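Local structure of platelet inhibitor (Ancylostoma caninum, 4TPV) at residues 16-21 against 77-82; 24-29 against 84-89; 51-56 against 121-126; 63-68 against 134-139; 70-75 against 128-133. The protein inhibits platelet aggregation and adhesion, possibly by binding platelet integrins, as a secreted hookworm toxin of the CAP superfamily. One frame throughout, in Å; residues are numbered along the deposited sequence. Where two conformers were deposited one is given.

Interaction 1 (16-21 against 77-82); sequences REMFTE and TLNIPL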
# COMPACT_ATOMS: atom_id res chain seq x y z
N ARG A 16 -3.80 -3.66 -11.82
CA ARG A 16 -2.54 -3.43 -11.12
C ARG A 16 -2.29 -1.94 -11.06
O ARG A 16 -1.95 -1.40 -10.01
CB ARG A 16 -1.37 -4.15 -11.79
CG ARG A 16 -1.49 -5.67 -11.76
CD ARG A 16 -0.38 -6.34 -12.54
NE ARG A 16 -0.44 -7.78 -12.35
CZ ARG A 16 -0.85 -8.66 -13.26
NH1 ARG A 16 -1.21 -8.25 -14.48
NH2 ARG A 16 -0.88 -9.95 -12.96
N GLU A 17 -2.51 -1.26 -12.18
CA GLU A 17 -2.37 0.19 -12.24
C GLU A 17 -3.38 0.88 -11.32
O GLU A 17 -3.03 1.83 -10.62
CB GLU A 17 -2.52 0.67 -13.69
CG GLU A 17 -2.06 2.09 -13.92
CD GLU A 17 -2.08 2.48 -15.39
OE1 GLU A 17 -3.01 2.03 -16.11
OE2 GLU A 17 -1.17 3.21 -15.83
N MET A 18 -4.62 0.40 -11.29
CA MET A 18 -5.63 0.98 -10.43
C MET A 18 -5.19 0.85 -8.98
O MET A 18 -5.24 1.81 -8.24
CB MET A 18 -7.00 0.32 -10.64
CG MET A 18 -7.65 0.67 -11.97
SD MET A 18 -9.07 -0.40 -12.26
CE MET A 18 -9.49 0.04 -13.96
N PHE A 19 -4.68 -0.31 -8.58
CA PHE A 19 -4.21 -0.47 -7.21
C PHE A 19 -3.09 0.52 -6.88
O PHE A 19 -3.09 1.14 -5.82
CB PHE A 19 -3.72 -1.90 -6.97
CG PHE A 19 -4.79 -2.87 -6.55
CD1 PHE A 19 -5.39 -2.77 -5.31
CD2 PHE A 19 -5.15 -3.91 -7.37
CE1 PHE A 19 -6.35 -3.69 -4.91
CE2 PHE A 19 -6.12 -4.83 -6.98
CZ PHE A 19 -6.72 -4.71 -5.73
N THR A 20 -2.13 0.64 -7.78
CA THR A 20 -0.96 1.47 -7.53
C THR A 20 -1.34 2.95 -7.44
O THR A 20 -0.92 3.65 -6.52
CB THR A 20 0.09 1.27 -8.61
OG1 THR A 20 0.35 -0.13 -8.76
CG2 THR A 20 1.39 2.02 -8.26
N GLU A 21 -2.13 3.41 -8.40
CA GLU A 21 -2.55 4.81 -8.39
C GLU A 21 -3.38 5.16 -7.17
O GLU A 21 -3.23 6.26 -6.58
CB GLU A 21 -3.35 5.14 -9.66
CG GLU A 21 -3.59 6.65 -9.86
CD GLU A 21 -4.71 7.23 -9.01
OE1 GLU A 21 -5.68 6.50 -8.69
OE2 GLU A 21 -4.61 8.42 -8.65
N THR A 77 -19.90 -3.38 -4.49
CA THR A 77 -20.58 -2.22 -5.04
C THR A 77 -19.68 -1.57 -6.08
O THR A 77 -20.12 -1.21 -7.17
CB THR A 77 -20.91 -1.21 -3.92
OG1 THR A 77 -21.73 -1.85 -2.93
CG2 THR A 77 -21.67 -0.00 -4.47
N LEU A 78 -18.41 -1.44 -5.72
CA LEU A 78 -17.44 -0.76 -6.54
C LEU A 78 -16.58 -1.80 -7.24
O LEU A 78 -16.74 -3.00 -6.99
CB LEU A 78 -16.56 0.15 -5.70
CG LEU A 78 -17.24 1.23 -4.83
CD1 LEU A 78 -16.19 2.07 -4.11
CD2 LEU A 78 -18.14 2.11 -5.68
N ASN A 79 -15.65 -1.36 -8.07
CA ASN A 79 -14.72 -2.33 -8.62
C ASN A 79 -13.79 -2.82 -7.51
O ASN A 79 -13.85 -2.33 -6.37
CB ASN A 79 -13.95 -1.75 -9.82
CG ASN A 79 -12.85 -0.77 -9.44
OD1 ASN A 79 -12.65 -0.43 -8.27
ND2 ASN A 79 -12.12 -0.30 -10.45
N ILE A 80 -12.99 -3.83 -7.82
CA ILE A 80 -12.23 -4.51 -6.78
C ILE A 80 -11.19 -3.60 -6.10
O ILE A 80 -11.16 -3.52 -4.87
CB ILE A 80 -11.58 -5.79 -7.35
CG1 ILE A 80 -12.70 -6.78 -7.70
CG2 ILE A 80 -10.61 -6.40 -6.36
CD1 ILE A 80 -12.21 -8.11 -8.25
N PRO A 81 -10.37 -2.87 -6.87
CA PRO A 81 -9.41 -1.96 -6.23
C PRO A 81 -10.08 -0.92 -5.33
O PRO A 81 -9.59 -0.69 -4.22
CB PRO A 81 -8.69 -1.31 -7.43
CG PRO A 81 -8.81 -2.31 -8.52
CD PRO A 81 -10.16 -2.95 -8.34
N LEU A 82 -11.18 -0.31 -5.75
CA LEU A 82 -11.86 0.66 -4.89
C LEU A 82 -12.53 0.01 -3.69
O LEU A 82 -12.51 0.58 -2.60
CB LEU A 82 -12.91 1.46 -5.67
CG LEU A 82 -12.30 2.47 -6.64
CD1 LEU A 82 -13.40 2.96 -7.57
CD2 LEU A 82 -11.66 3.64 -5.87
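Pro81 covers one face of the Phe19 ring: its CB lies 4.1 Å from the Phe19 ring centroid and only 5° off the ring normal, a centred CH-pi contact. The proline CA reaches over the ring rim, 3.8 Å from Phe19 CE1, while Pro81 CG lies 4.0 Å from Phe19 CE2. The same CG packs against the base of the preceding side chain, 3.8 Å from Met18 CB, so the pyrrolidine ring touches two consecutive residues of the helix at once. Ile80 adds a looser, oblique contact, its CG2 being 4.3 Å from Phe19 CZ. On the other flank of the proline, the extended chain of Met18 crosses Asn79 obliquely and brings SD to 3.5 Å from Asn79 ND2, a packing contact.

The amide of Asn79 is fixed by its other end. CG sits between the backbone N and the carbonyl carbon (chi1 76°), which folds OD1 back to accept from Leu82 N at 2.9 Å, in the carbonyl plane. Asn79 is thus the N-cap of the helix that follows, and Pro81 falls in the first turn, where a missing N-H costs no helical bond. In the facing helix, Arg16 O accepts from both N and OG1 of Thr20, and Arg16 itself is salt-bridged to Glu49 and Asp13.

The contact joins the N-terminal half of helix 13-34 to the start of helix 80-89. Phe19 also touches Cys122, Val133 and Cys135, and Ile80 touches Val124 and Val133, so both helices rest on the central strands 119-127 and 130-138.

Interaction 2 (24-29 against 84-89); sequences NGYRAA and AGNSWW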
# COMPACT_ATOMS: atom_id res chain seq x y z
N ASN A 24 -1.04 5.53 -4.18
CA ASN A 24 -0.26 6.75 -4.22
C ASN A 24 -1.12 8.01 -3.98
O ASN A 24 -0.67 8.93 -3.31
CB ASN A 24 0.48 6.83 -5.55
CG ASN A 24 1.74 5.98 -5.54
OD1 ASN A 24 2.37 5.84 -4.49
ND2 ASN A 24 2.13 5.46 -6.69
N GLY A 25 -2.35 8.02 -4.49
CA GLY A 25 -3.28 9.11 -4.16
C GLY A 25 -3.58 9.19 -2.68
O GLY A 25 -3.69 10.29 -2.12
N TYR A 26 -3.76 8.04 -2.04
CA TYR A 26 -3.95 8.00 -0.59
C TYR A 26 -2.72 8.57 0.11
O TYR A 26 -2.81 9.33 1.06
CB TYR A 26 -4.18 6.58 -0.08
CG TYR A 26 -5.47 5.90 -0.50
CD1 TYR A 26 -6.57 6.63 -0.87
CD2 TYR A 26 -5.56 4.51 -0.48
CE1 TYR A 26 -7.75 5.99 -1.23
CE2 TYR A 26 -6.73 3.87 -0.85
CZ TYR A 26 -7.82 4.62 -1.22
OH TYR A 26 -8.97 3.98 -1.59
N ARG A 27 -1.55 8.17 -0.37
CA ARG A 27 -0.31 8.60 0.28
C ARG A 27 -0.03 10.10 0.06
O ARG A 27 0.47 10.79 0.95
CB ARG A 27 0.86 7.72 -0.20
CG ARG A 27 0.74 6.28 0.29
CD ARG A 27 1.73 5.32 -0.42
NE ARG A 27 3.12 5.64 -0.09
CZ ARG A 27 3.73 5.24 1.03
NH1 ARG A 27 3.07 4.51 1.92
NH2 ARG A 27 4.99 5.60 1.27
N ALA A 28 -0.38 10.62 -1.12
CA ALA A 28 -0.25 12.06 -1.39
C ALA A 28 -1.24 12.87 -0.53
O ALA A 28 -0.88 13.92 0.01
CB ALA A 28 -0.49 12.33 -2.87
N ALA A 29 -2.47 12.40 -0.43
CA ALA A 29 -3.46 13.07 0.41
C ALA A 29 -2.97 13.06 1.84
O ALA A 29 -3.02 14.06 2.54
CB ALA A 29 -4.82 12.40 0.30
N ALA A 84 -11.59 -2.64 -1.99
CA ALA A 84 -10.53 -2.88 -1.01
C ALA A 84 -9.94 -1.57 -0.49
O ALA A 84 -9.80 -1.40 0.72
CB ALA A 84 -9.42 -3.75 -1.62
N GLY A 85 -9.57 -0.68 -1.41
CA GLY A 85 -8.92 0.55 -1.02
C GLY A 85 -9.75 1.33 -0.02
O GLY A 85 -9.24 1.84 0.97
N ASN A 86 -11.05 1.42 -0.29
CA ASN A 86 -11.92 2.21 0.58
C ASN A 86 -12.08 1.59 1.96
O ASN A 86 -12.13 2.29 2.98
CB ASN A 86 -13.28 2.43 -0.09
CG ASN A 86 -13.27 3.62 -1.02
OD1 ASN A 86 -13.48 4.75 -0.58
ND2 ASN A 86 -12.98 3.39 -2.29
N SER A 87 -12.17 0.26 2.01
CA SER A 87 -12.25 -0.41 3.29
C SER A 87 -10.99 -0.13 4.11
O SER A 87 -11.08 0.19 5.28
CB SER A 87 -12.43 -1.92 3.11
OG SER A 87 -12.72 -2.53 4.37
N TRP A 88 -9.82 -0.24 3.48
CA TRP A 88 -8.57 -0.00 4.18
C TRP A 88 -8.40 1.48 4.54
O TRP A 88 -8.01 1.82 5.66
CB TRP A 88 -7.39 -0.51 3.33
CG TRP A 88 -7.47 -1.99 3.08
CD1 TRP A 88 -8.18 -2.89 3.79
CD2 TRP A 88 -6.82 -2.72 2.02
NE1 TRP A 88 -8.02 -4.16 3.26
CE2 TRP A 88 -7.19 -4.07 2.17
CE3 TRP A 88 -5.99 -2.36 0.97
CZ2 TRP A 88 -6.72 -5.07 1.32
CZ3 TRP A 88 -5.52 -3.35 0.12
CH2 TRP A 88 -5.90 -4.69 0.30
N TRP A 89 -8.70 2.38 3.60
CA TRP A 89 -8.57 3.81 3.89
C TRP A 89 -9.46 4.27 5.06
O TRP A 89 -9.05 5.12 5.86
CB TRP A 89 -8.91 4.64 2.64
CG TRP A 89 -8.99 6.12 2.93
CD1 TRP A 89 -10.11 6.83 3.26
CD2 TRP A 89 -7.90 7.06 2.95
NE1 TRP A 89 -9.79 8.16 3.45
CE2 TRP A 89 -8.44 8.32 3.27
CE3 TRP A 89 -6.53 6.95 2.71
CZ2 TRP A 89 -7.65 9.47 3.36
CZ3 TRP A 89 -5.75 8.08 2.80
CH2 TRP A 89 -6.31 9.33 3.13
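Different first torsions bring the two aromatic rings together: CG of Tyr26 is anti to its carbonyl carbon (chi1 -67°), whereas CG of Trp89 is anti to its backbone N (chi1 172°). The indole therefore swings across the gap between the helices and covers the root of the tyrosine. The planes meet at 29° with the Tyr26 ring and the Trp89 six-membered ring 4.9 Å apart, centroid to centroid, but displaced, so that little of one ring lies over the other. Contact is made off-centre, with Trp89 CE3 3.5 Å from Tyr26 CG and Trp89 CZ3 3.6 Å from Tyr26 CB. Nearer the phenol end, Trp89 CB sits over the Tyr26 face as a CH-pi donor, 4.2 Å from the ring centroid. Ala29, one turn after Tyr26, adds a marginal touch from its CB to Trp89 CH2 at 4.4 Å.

Beyond the indole, the phenol reaches the backbone of the other helix at Gly85, which has no side chain, and Tyr26 OH comes to 3.2 Å from Gly85 C. The helix segments run in broadly the same direction with axes 12.0 Å apart, so these long aromatic side chains do the bridging. Helix 107-113 closes in alongside, with Met112 against Tyr26 and Ile109 against Trp89.

No hydrogen bond crosses the contact: Tyr26 OH nears Gly85 O at an angle unsuitable for a bond, and that carbonyl already accepts from Trp89 N within the helix. Cohesion is therefore probably mostly dispersion and CH-pi contact, with the hydroxyl packed against a peptide group.

Interaction 3 (51-56 against 121-126); sequences KAYKSA and GCAVVD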
# COMPACT_ATOMS: atom_id res chain seq x y z
N LYS A 51 3.94 -13.08 -3.80
CA LYS A 51 3.83 -13.29 -2.36
C LYS A 51 2.38 -13.14 -1.92
O LYS A 51 1.86 -13.92 -1.09
CB LYS A 51 4.73 -12.30 -1.61
CG LYS A 51 4.87 -12.54 -0.11
CD LYS A 51 5.76 -11.47 0.51
CE LYS A 51 5.88 -11.66 2.02
NZ LYS A 51 6.49 -10.47 2.68
N ALA A 52 1.71 -12.15 -2.49
CA ALA A 52 0.31 -11.92 -2.16
C ALA A 52 -0.58 -13.08 -2.60
O ALA A 52 -1.50 -13.46 -1.86
CB ALA A 52 -0.17 -10.60 -2.80
N TYR A 53 -0.31 -13.66 -3.78
CA TYR A 53 -1.10 -14.81 -4.24
C TYR A 53 -0.85 -16.03 -3.35
O TYR A 53 -1.79 -16.72 -2.96
CB TYR A 53 -0.82 -15.14 -5.72
CG TYR A 53 -1.81 -14.44 -6.60
CD1 TYR A 53 -3.10 -14.94 -6.78
CD2 TYR A 53 -1.51 -13.22 -7.18
CE1 TYR A 53 -4.04 -14.27 -7.53
CE2 TYR A 53 -2.45 -12.52 -7.93
CZ TYR A 53 -3.72 -13.06 -8.11
OH TYR A 53 -4.66 -12.40 -8.85
N LYS A 54 0.40 -16.30 -3.03
CA LYS A 54 0.72 -17.46 -2.23
C LYS A 54 0.03 -17.37 -0.87
O LYS A 54 -0.42 -18.38 -0.32
CB LYS A 54 2.23 -17.61 -2.09
CG LYS A 54 2.91 -18.18 -3.35
CD LYS A 54 2.51 -19.63 -3.60
CE LYS A 54 3.20 -20.26 -4.83
NZ LYS A 54 2.66 -19.83 -6.16
N SER A 55 -0.10 -16.15 -0.36
CA SER A 55 -0.75 -15.93 0.93
C SER A 55 -2.27 -15.94 0.80
O SER A 55 -2.98 -16.54 1.61
CB SER A 55 -0.30 -14.61 1.55
OG SER A 55 -0.98 -14.41 2.77
N ALA A 56 -2.77 -15.26 -0.24
CA ALA A 56 -4.22 -15.20 -0.47
C ALA A 56 -4.85 -16.57 -0.61
O ALA A 56 -5.96 -16.79 -0.15
CB ALA A 56 -4.52 -14.38 -1.72
N GLY A 121 2.28 -5.30 -4.10
CA GLY A 121 1.80 -6.27 -5.07
C GLY A 121 0.53 -6.86 -4.50
O GLY A 121 0.45 -7.06 -3.29
N CYS A 122 -0.44 -7.16 -5.36
CA CYS A 122 -1.77 -7.57 -4.87
C CYS A 122 -2.30 -8.83 -5.55
O CYS A 122 -1.79 -9.26 -6.58
CB CYS A 122 -2.76 -6.42 -5.06
SG CYS A 122 -2.31 -4.89 -4.19
N ALA A 123 -3.33 -9.43 -4.96
CA ALA A 123 -3.89 -10.69 -5.42
C ALA A 123 -5.40 -10.69 -5.18
O ALA A 123 -5.89 -10.10 -4.20
CB ALA A 123 -3.23 -11.87 -4.69
N VAL A 124 -6.14 -11.30 -6.09
CA VAL A 124 -7.58 -11.41 -5.98
C VAL A 124 -7.95 -12.87 -6.14
O VAL A 124 -7.61 -13.48 -7.16
CB VAL A 124 -8.28 -10.55 -7.06
CG1 VAL A 124 -9.79 -10.75 -6.99
CG2 VAL A 124 -7.91 -9.07 -6.87
N VAL A 125 -8.61 -13.46 -5.15
CA VAL A 125 -8.92 -14.88 -5.20
C VAL A 125 -10.32 -15.13 -4.66
O VAL A 125 -10.85 -14.30 -3.94
CB VAL A 125 -7.92 -15.72 -4.39
CG1 VAL A 125 -6.49 -15.52 -4.89
CG2 VAL A 125 -8.02 -15.37 -2.92
N ASP A 126 -10.91 -16.26 -5.03
CA ASP A 126 -12.18 -16.66 -4.44
C ASP A 126 -11.98 -17.67 -3.32
O ASP A 126 -11.29 -18.67 -3.50
CB ASP A 126 -13.12 -17.26 -5.50
CG ASP A 126 -14.49 -17.65 -4.91
OD1 ASP A 126 -15.30 -16.73 -4.69
OD2 ASP A 126 -14.74 -18.85 -4.69
O HOH W 1 -6.49 -14.03 -9.89
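Helix 51-56 lies along strand 121-126 with the axes 6.6 Å apart and their directions 34° from parallel, close enough that alanines on both sides pack directly, beside the Tyr53 ring. Ala123 is the focus: its CB stands over the centre of the Tyr53 face, 3.3 Å from the ring centroid, a very tight CH-pi contact. Ala52 packs beside it, CB to Ala123 CB 3.8 Å, and Ala56 touches Val125 with its methyl. Val125 CG1 also meets the ring obliquely, 3.8 Å from Tyr53 CE1.

The contact packs an outer helix on the central sheet of the alpha-beta-alpha sandwich of CAP proteins. Ala123 and Val125 face helix 46-56, while Cys122 and Val124 point to the other side of the sheet, where Cys122 is disulfide-bonded to Cys135.

The ring lies across the strand, so its hydroxyl reaches the backbone. Val124 N donates to Tyr53 OH in a long, weak but nearly straight bond of 3.3 Å. A water sits 2.7 Å from Tyr53 OH and donates to Val124 O at 3.0 Å, so the hydroxyl is linked to the N-H directly and to the carbonyl through water. Arg8 makes a cation-pi contact with the same ring.

Interaction 4 (63-68 against 134-139); sequences PSSEEE and VCQYGP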
# COMPACT_ATOMS: atom_id res chain seq x y z
N PRO A 63 -4.58 -10.87 8.28
CA PRO A 63 -3.20 -10.81 7.77
C PRO A 63 -2.29 -11.82 8.46
O PRO A 63 -2.46 -12.07 9.66
CB PRO A 63 -2.72 -9.39 8.11
CG PRO A 63 -3.87 -8.67 8.69
CD PRO A 63 -4.99 -9.64 8.99
N SER A 64 -1.34 -12.38 7.72
CA SER A 64 -0.43 -13.37 8.26
C SER A 64 0.95 -12.79 8.64
O SER A 64 1.78 -13.50 9.21
CB SER A 64 -0.23 -14.51 7.26
OG SER A 64 0.35 -14.03 6.06
N SER A 65 1.18 -11.51 8.32
CA SER A 65 2.43 -10.82 8.65
C SER A 65 2.17 -9.32 8.71
O SER A 65 1.09 -8.88 8.26
CB SER A 65 3.52 -11.12 7.62
OG SER A 65 3.21 -10.50 6.37
N GLU A 66 3.12 -8.54 9.24
CA GLU A 66 2.86 -7.09 9.40
C GLU A 66 2.67 -6.36 8.06
O GLU A 66 1.96 -5.33 8.00
CB GLU A 66 3.98 -6.42 10.21
CG GLU A 66 3.98 -6.74 11.70
CD GLU A 66 2.76 -6.18 12.43
OE1 GLU A 66 2.19 -5.16 11.97
OE2 GLU A 66 2.39 -6.76 13.47
N GLU A 67 3.29 -6.87 7.00
CA GLU A 67 3.24 -6.17 5.71
C GLU A 67 2.14 -6.70 4.76
O GLU A 67 2.17 -6.47 3.55
CB GLU A 67 4.62 -6.24 5.01
CG GLU A 67 5.42 -4.92 5.04
CD GLU A 67 5.96 -4.52 6.41
OE1 GLU A 67 6.16 -5.40 7.27
OE2 GLU A 67 6.21 -3.32 6.64
N GLU A 68 1.12 -7.33 5.33
CA GLU A 68 -0.00 -7.79 4.53
C GLU A 68 -1.32 -7.09 4.91
O GLU A 68 -1.63 -6.90 6.08
CB GLU A 68 -0.17 -9.29 4.70
CG GLU A 68 -1.29 -9.86 3.86
CD GLU A 68 -1.29 -11.36 3.90
OE1 GLU A 68 -1.76 -11.91 4.90
OE2 GLU A 68 -0.79 -11.99 2.94
N VAL A 134 -5.79 -9.34 -1.34
CA VAL A 134 -4.60 -9.25 -0.48
C VAL A 134 -3.56 -8.39 -1.15
O VAL A 134 -3.26 -8.59 -2.34
CB VAL A 134 -3.99 -10.65 -0.19
CG1 VAL A 134 -2.66 -10.52 0.51
CG2 VAL A 134 -4.97 -11.52 0.60
N CYS A 135 -3.00 -7.44 -0.42
CA CYS A 135 -1.86 -6.69 -0.91
C CYS A 135 -0.69 -6.87 0.06
O CYS A 135 -0.87 -6.91 1.27
CB CYS A 135 -2.19 -5.21 -1.07
SG CYS A 135 -3.33 -4.79 -2.42
N GLN A 136 0.49 -7.02 -0.52
CA GLN A 136 1.73 -7.16 0.22
C GLN A 136 2.58 -5.94 -0.06
O GLN A 136 2.62 -5.43 -1.20
CB GLN A 136 2.46 -8.46 -0.19
CG GLN A 136 1.73 -9.73 0.22
CD GLN A 136 2.16 -10.23 1.57
OE1 GLN A 136 3.03 -9.64 2.22
NE2 GLN A 136 1.55 -11.33 2.02
N TYR A 137 3.24 -5.44 0.98
CA TYR A 137 4.02 -4.21 0.87
C TYR A 137 5.48 -4.44 1.20
O TYR A 137 5.87 -5.44 1.83
CB TYR A 137 3.42 -3.14 1.80
CG TYR A 137 1.96 -2.89 1.51
CD1 TYR A 137 1.56 -2.01 0.52
CD2 TYR A 137 0.96 -3.58 2.21
CE1 TYR A 137 0.20 -1.79 0.24
CE2 TYR A 137 -0.39 -3.37 1.93
CZ TYR A 137 -0.77 -2.46 0.95
OH TYR A 137 -2.11 -2.25 0.70
N GLY A 138 6.32 -3.49 0.77
CA GLY A 138 7.74 -3.54 1.09
C GLY A 138 8.38 -2.17 1.03
O GLY A 138 7.81 -1.23 0.47
N PRO A 139 9.57 -2.02 1.64
CA PRO A 139 10.23 -3.09 2.41
C PRO A 139 9.61 -3.28 3.78
O PRO A 139 8.76 -2.50 4.22
CB PRO A 139 11.68 -2.59 2.54
CG PRO A 139 11.70 -1.18 2.02
CD PRO A 139 10.30 -0.75 1.72
O HOH W 2 1.89 -12.48 4.77
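Strand 68-73 enters the central sheet here, as the loop after helix 46-56 makes a type I turn from Ser65 to Glu68 and docks on strand 130-138. Glu68 and Gln136 form an antiparallel non-hydrogen-bonded pair with CA atoms 4.7 Å apart. Next to this pair, Tyr137 N donates to Glu67 O at 3.0 Å, in the carbonyl plane.

Glu68 leaves the backbone with CG anti to N and stays extended, laying its carboxylate beside Val134, whose CG1 is 3.4 Å from Glu68 OE2. Gln136 bends at chi2 to bring its amide across the glutamate. The two planes are 65° apart, and although Glu68 OE2 and Gln136 NE2 are only 2.6 Å from each other, the N-H is not directed at the oxygen and the pair is not hydrogen-bonded. The amide instead donates to a water, 3.0 Å from Gln136 NE2, which also sits 2.9 Å from Ser65 OG and close to Ser64 OG. Ser64 N comes from above the carboxylate plane to donate to Glu68 OE1 at 2.9 Å, pulling the loop back onto its own strand.

Ser55 OG of helix 46-56 bonds to Glu68 OE2, and Glu67 OE2 is held by His117 and the N-H groups of Ala141 and Lys142. With such donors around them, both buried glutamates probably remain ionised, tying loop, helix and sheet together through charge-assisted bonds.

Interaction 5 (70-75 against 128-133); sequences VDVFSA and SGKTHV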
# COMPACT_ATOMS: atom_id res chain seq x y z
N VAL A 70 -5.55 -7.49 4.11
CA VAL A 70 -6.58 -8.39 3.60
C VAL A 70 -7.93 -7.71 3.62
O VAL A 70 -8.24 -6.96 4.55
CB VAL A 70 -6.64 -9.70 4.42
CG1 VAL A 70 -7.65 -10.69 3.81
CG2 VAL A 70 -5.26 -10.32 4.49
N ASP A 71 -8.72 -7.96 2.58
CA ASP A 71 -10.12 -7.57 2.57
C ASP A 71 -10.97 -8.71 2.06
O ASP A 71 -10.53 -9.45 1.19
CB ASP A 71 -10.32 -6.33 1.71
CG ASP A 71 -11.69 -5.70 1.88
OD1 ASP A 71 -12.32 -5.86 2.96
OD2 ASP A 71 -12.13 -5.04 0.92
N VAL A 72 -12.17 -8.86 2.62
CA VAL A 72 -13.04 -9.96 2.29
C VAL A 72 -14.45 -9.42 2.03
O VAL A 72 -15.01 -8.73 2.88
CB VAL A 72 -13.11 -11.02 3.42
CG1 VAL A 72 -14.08 -12.15 3.06
CG2 VAL A 72 -11.72 -11.57 3.73
N PHE A 73 -15.04 -9.77 0.88
CA PHE A 73 -16.41 -9.32 0.57
C PHE A 73 -17.09 -10.17 -0.48
O PHE A 73 -16.44 -10.93 -1.18
CB PHE A 73 -16.42 -7.85 0.09
CG PHE A 73 -15.47 -7.57 -1.04
CD1 PHE A 73 -15.83 -7.86 -2.35
CD2 PHE A 73 -14.21 -7.03 -0.80
CE1 PHE A 73 -14.94 -7.60 -3.40
CE2 PHE A 73 -13.33 -6.77 -1.84
CZ PHE A 73 -13.69 -7.06 -3.14
N SER A 74 -18.41 -10.03 -0.58
CA SER A 74 -19.17 -10.53 -1.71
C SER A 74 -20.15 -9.43 -2.10
O SER A 74 -20.34 -8.48 -1.33
CB SER A 74 -19.92 -11.82 -1.36
OG SER A 74 -20.52 -12.38 -2.51
N ALA A 75 -20.76 -9.56 -3.27
CA ALA A 75 -21.70 -8.56 -3.77
C ALA A 75 -21.13 -7.15 -3.68
O ALA A 75 -21.77 -6.25 -3.11
CB ALA A 75 -23.02 -8.64 -3.02
N SER A 128 -14.53 -19.83 -1.13
CA SER A 128 -15.85 -20.31 -0.73
C SER A 128 -16.93 -19.28 -1.02
O SER A 128 -17.85 -19.08 -0.22
CB SER A 128 -15.85 -20.68 0.75
OG SER A 128 -16.71 -21.78 1.01
N GLY A 129 -16.82 -18.62 -2.17
CA GLY A 129 -17.87 -17.73 -2.63
C GLY A 129 -17.68 -16.29 -2.23
O GLY A 129 -18.48 -15.43 -2.60
N LYS A 130 -16.62 -16.02 -1.46
CA LYS A 130 -16.25 -14.65 -1.12
C LYS A 130 -14.96 -14.24 -1.82
O LYS A 130 -14.04 -15.04 -1.95
CB LYS A 130 -16.06 -14.49 0.39
CG LYS A 130 -17.27 -14.85 1.22
CD LYS A 130 -16.99 -14.67 2.70
CE LYS A 130 -18.15 -15.18 3.54
NZ LYS A 130 -18.37 -16.65 3.40
N THR A 131 -14.88 -12.98 -2.22
CA THR A 131 -13.64 -12.45 -2.80
C THR A 131 -12.69 -12.05 -1.68
O THR A 131 -13.09 -11.35 -0.76
CB THR A 131 -13.93 -11.26 -3.72
OG1 THR A 131 -14.84 -11.67 -4.75
CG2 THR A 131 -12.64 -10.72 -4.35
N HIS A 132 -11.46 -12.52 -1.76
CA HIS A 132 -10.38 -12.04 -0.90
C HIS A 132 -9.43 -11.23 -1.74
O HIS A 132 -8.98 -11.66 -2.79
CB HIS A 132 -9.60 -13.19 -0.23
CG HIS A 132 -10.36 -13.94 0.82
ND1 HIS A 132 -9.74 -14.52 1.90
CD2 HIS A 132 -11.68 -14.20 0.97
CE1 HIS A 132 -10.64 -15.11 2.67
NE2 HIS A 132 -11.83 -14.93 2.13
N VAL A 133 -9.15 -10.02 -1.27
CA VAL A 133 -8.15 -9.18 -1.88
C VAL A 133 -7.01 -9.08 -0.89
O VAL A 133 -7.25 -8.79 0.29
CB VAL A 133 -8.69 -7.78 -2.19
CG1 VAL A 133 -7.58 -6.92 -2.79
CG2 VAL A 133 -9.89 -7.86 -3.12
O HOH W 3 -17.33 -11.46 -4.37
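Four backbone hydrogen bonds make the tight part of this antiparallel pairing, in which strand 68-73 forms the outer edge of the sheet beside strand 130-138. Asp71 and Val133 exchange two, Asp71 N to Val133 O at 2.8 Å and Val133 N to Asp71 O at 2.9 Å. Phe73 and Thr131 exchange the next two, and the shorter, Thr131 N to Phe73 O at 2.8 Å, is the most bent of the four (146°).

On the face bearing these residues, Phe73 takes the crowded first torsion, CG between backbone N and carbonyl carbon (chi1 52°), which folds the ring down over the neighbouring strand. Its CE1 meets Thr131 CB at 3.8 Å and its CE2 meets Val133 CG2, also at 3.8 Å. On the other face, Val72 sets CG2 over the centre of the His132 ring, 3.7 Å from its centroid.

Toward one end of the ladder, beyond Phe73 and Thr131, the contact loosens. Ser74, Gly129 and Lys130 are exposed and touch only lightly, Lys130 by its aliphatic CD against Val72 CG1. Here a water lies 2.5 Å from Thr131 OG1 and donates weakly to Phe73 O.

Trp88 NE1 of helix 80-89 donates to the outward carbonyl of Val70. The edge strand is thus held by backbone bonds through its middle and by apolar contacts on both faces, while a water bonds at the exposed end, next to Thr131 OG1 and Phe73 O.

From the N terminus, helix 13-34 opens two loops: interaction 1 closes the first at the start of helix 80-89, and interaction 2, begun about two helical turns later, closes the second further along that helix. These two cross each other, and both cross the remaining three. Helix 46-56 opens interaction 3, which ends on strand 119-127 and crosses interactions 4 and 5. Interaction 4 starts in the next loop and closes on the far half of strand 130-138; interaction 5, from strand 68-73 to the near half, is nested inside it. The Cys122-Cys135 disulfide joins interactions 3 and 4. Interactions 3 to 5 bind the sheet and one helix, while interactions 1 and 2 assemble the opposite helical layer.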